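Long-range contact in predicted DNA-binding transcriptional regulator (PDB 7DWN), which probably binds cis-regulatory DNA as a tetrameric LysR-type transcriptional regulator that switches on its target genes: residues Ala165-Leu170 and Ile266-Tyr271. Residues are numbered along the deposited sequence; the frame is centred on the assembly and turned at random.
Sequences AKTELL and IEYYAY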
loop_
_atom_site.group_PDB
_atom_site.type_symbol
_atom_site.label_atom_id
_atom_site.label_comp_id
_atom_site.label_asym_id
_atom_site.label_seq_id
_atom_site.Cartn_x
_atom_site.Cartn_y
_atom_site.Cartn_z
ATOM N N ALA A 165 32.045 16.661 7.955
ATOM C CA ALA A 165 33.105 17.421 7.316
ATOM C C ALA A 165 32.549 18.282 6.191
ATOM O O ALA A 165 31.501 17.984 5.598
ATOM C CB ALA A 165 34.205 16.501 6.773
ATOM N N LYS A 166 33.282 19.362 5.923
ATOM C CA LYS A 166 33.068 20.251 4.791
ATOM C C LYS A 166 34.236 20.091 3.827
ATOM O O LYS A 166 35.399 20.233 4.223
ATOM C CB LYS A 166 32.945 21.706 5.257
ATOM C CG LYS A 166 32.716 22.720 4.143
ATOM C CD LYS A 166 34.018 23.376 3.703
ATOM C CE LYS A 166 33.823 24.225 2.459
ATOM N NZ LYS A 166 35.125 24.643 1.875
ATOM N N THR A 167 33.917 19.813 2.567
ATOM C CA THR A 167 34.863 19.456 1.522
ATOM C C THR A 167 34.515 20.279 0.282
ATOM O O THR A 167 33.603 21.108 0.307
ATOM C CB THR A 167 34.806 17.938 1.275
ATOM O OG1 THR A 167 34.913 17.258 2.534
ATOM C CG2 THR A 167 35.928 17.449 0.372
ATOM N N GLU A 168 35.242 20.068 -0.812
ATOM C CA GLU A 168 34.962 20.750 -2.066
ATOM C C GLU A 168 34.835 19.752 -3.208
ATOM O O GLU A 168 35.540 18.739 -3.260
ATOM C CB GLU A 168 36.056 21.766 -2.417
ATOM C CG GLU A 168 36.361 22.788 -1.337
ATOM C CD GLU A 168 37.379 23.815 -1.795
ATOM O OE1 GLU A 168 36.970 24.907 -2.240
ATOM O OE2 GLU A 168 38.592 23.521 -1.725
ATOM N N LEU A 169 33.908 20.049 -4.113
ATOM C CA LEU A 169 33.913 19.497 -5.459
ATOM C C LEU A 169 34.923 20.274 -6.290
ATOM O O LEU A 169 34.761 21.485 -6.502
ATOM C CB LEU A 169 32.526 19.591 -6.091
ATOM C CG LEU A 169 31.405 18.760 -5.474
ATOM C CD1 LEU A 169 30.065 19.133 -6.088
ATOM C CD2 LEU A 169 31.691 17.283 -5.672
ATOM N N LEU A 170 35.969 19.582 -6.739
ATOM C CA LEU A 170 37.047 20.134 -7.543
ATOM C C LEU A 170 36.867 19.725 -8.992
ATOM O O LEU A 170 36.690 18.526 -9.273
ATOM C CB LEU A 170 38.396 19.635 -7.033
ATOM C CG LEU A 170 38.662 19.799 -5.537
ATOM C CD1 LEU A 170 40.002 19.184 -5.169
ATOM C CD2 LEU A 170 38.615 21.264 -5.139
ATOM N N ILE A 266 30.844 21.501 -0.397
ATOM C CA ILE A 266 29.837 20.503 -0.059
ATOM C C ILE A 266 30.067 20.084 1.388
ATOM O O ILE A 266 31.157 20.243 1.936
ATOM C CB ILE A 266 29.871 19.265 -0.988
ATOM C CG1 ILE A 266 31.275 18.652 -1.029
ATOM C CG2 ILE A 266 29.390 19.621 -2.388
ATOM C CD1 ILE A 266 31.354 17.370 -1.846
ATOM N N GLU A 267 29.020 19.554 2.012
ATOM C CA GLU A 267 29.086 19.100 3.395
ATOM C C GLU A 267 28.452 17.723 3.488
ATOM O O GLU A 267 27.478 17.442 2.785
ATOM C CB GLU A 267 28.356 20.064 4.339
ATOM C CG GLU A 267 28.833 21.501 4.266
ATOM C CD GLU A 267 27.809 22.474 4.813
ATOM O OE1 GLU A 267 26.733 22.016 5.254
ATOM O OE2 GLU A 267 28.077 23.694 4.795
ATOM N N TYR A 268 28.989 16.857 4.348
ATOM C CA TYR A 268 28.301 15.594 4.580
ATOM C C TYR A 268 28.073 15.363 6.068
ATOM O O TYR A 268 28.846 15.814 6.919
ATOM C CB TYR A 268 29.020 14.390 3.936
ATOM C CG TYR A 268 30.503 14.276 4.168
ATOM C CD1 TYR A 268 31.405 14.903 3.319
ATOM C CD2 TYR A 268 31.005 13.502 5.203
ATOM C CE1 TYR A 268 32.763 14.787 3.513
ATOM C CE2 TYR A 268 32.364 13.378 5.406
ATOM C CZ TYR A 268 33.239 14.023 4.557
ATOM O OH TYR A 268 34.596 13.907 4.751
ATOM N N TYR A 269 26.981 14.655 6.358
ATOM C CA TYR A 269 26.391 14.560 7.682
ATOM C C TYR A 269 26.113 13.115 8.068
ATOM O O TYR A 269 25.921 12.234 7.216
ATOM C CB TYR A 269 25.060 15.310 7.757
ATOM C CG TYR A 269 25.139 16.816 7.715
ATOM C CD1 TYR A 269 25.329 17.491 6.516
ATOM C CD2 TYR A 269 24.988 17.565 8.876
ATOM C CE1 TYR A 269 25.387 18.872 6.480
ATOM C CE2 TYR A 269 25.046 18.943 8.850
ATOM C CZ TYR A 269 25.244 19.591 7.651
ATOM O OH TYR A 269 25.299 20.964 7.628
ATOM N N ALA A 270 26.077 12.904 9.381
ATOM C CA ALA A 270 25.424 11.761 9.997
ATOM C C ALA A 270 24.045 12.199 10.472
ATOM O O ALA A 270 23.908 13.247 11.111
ATOM C CB ALA A 270 26.247 11.224 11.168
ATOM N N TYR A 271 23.030 11.406 10.146
ATOM C CA TYR A 271 21.652 11.677 10.522
ATOM C C TYR A 271 21.103 10.498 11.312
ATOM O O TYR A 271 21.521 9.351 11.119
ATOM C CB TYR A 271 20.757 11.912 9.294
ATOM C CG TYR A 271 21.206 13.002 8.340
ATOM C CD1 TYR A 271 21.184 14.339 8.719
ATOM C CD2 TYR A 271 21.613 12.694 7.045
ATOM C CE1 TYR A 271 21.576 15.339 7.846
ATOM C CE2 TYR A 271 22.006 13.688 6.163
ATOM C CZ TYR A 271 21.984 15.009 6.569
ATOM O OH TYR A 271 22.374 16.005 5.704
#
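Residues 165-170 and 266-271 run antiparallel with a strong twist, their short axes at 140°, paired as Ala165 with Tyr268, Lys166 with Glu267 and Thr167 with Ile266. The last pair is closed by two bonds: Thr167 N to Ile266 O (2.9 Å) lies in the carbonyl plane, whereas Ile266 N reaches Thr167 O at the same length from above its carbonyl plane. At the other end Tyr268 N meets Ala165 O at 3.0 Å, nearly along the C=O axis, but the return bond from Ala165 N to Tyr268 O is weak at 3.5 Å.

Ala165, Thr167, Ile266 and Tyr268 share one face of the sheet. Tyr268 CG occupies the crowded position between backbone N and carbonyl carbon (chi1 48°), which brings the ring over to the partner strand. Its phenol end meets the methyl of Ala165, CB lying 3.5 Å from CZ, while Thr167 OG1 comes to the ring edge at CE1 (3.4 Å). Ile266 adopts the same crowded rotamer (chi1 54°), carrying CG1 beside Thr167 O; its CG2 touches Leu169 CG at 3.8 Å, and CD1 packs against Leu169 CD2, the two side chains crossing at about a right angle. Met202 of helix 201-209 contacts both Leu169 and Ile266. On the opposite face Lys166 and Glu267 meet only through their CG methylenes; the lysine chain bends at chi2 and leads its amine away, and Glu267 OE1 instead accepts the Tyr269 hydroxyl at 3.0 Å.

Strands 160-174 and 264-272 probably form the crossover linking the two subdomains of the periplasmic-binding-protein-like effector domain, as in other LysR-type regulators. Three good backbone bonds, a weak fourth and the Leu169-Ile266 and Ala165-Tyr268 contacts hold this pairing, without a Lys166-Glu267 salt bridge.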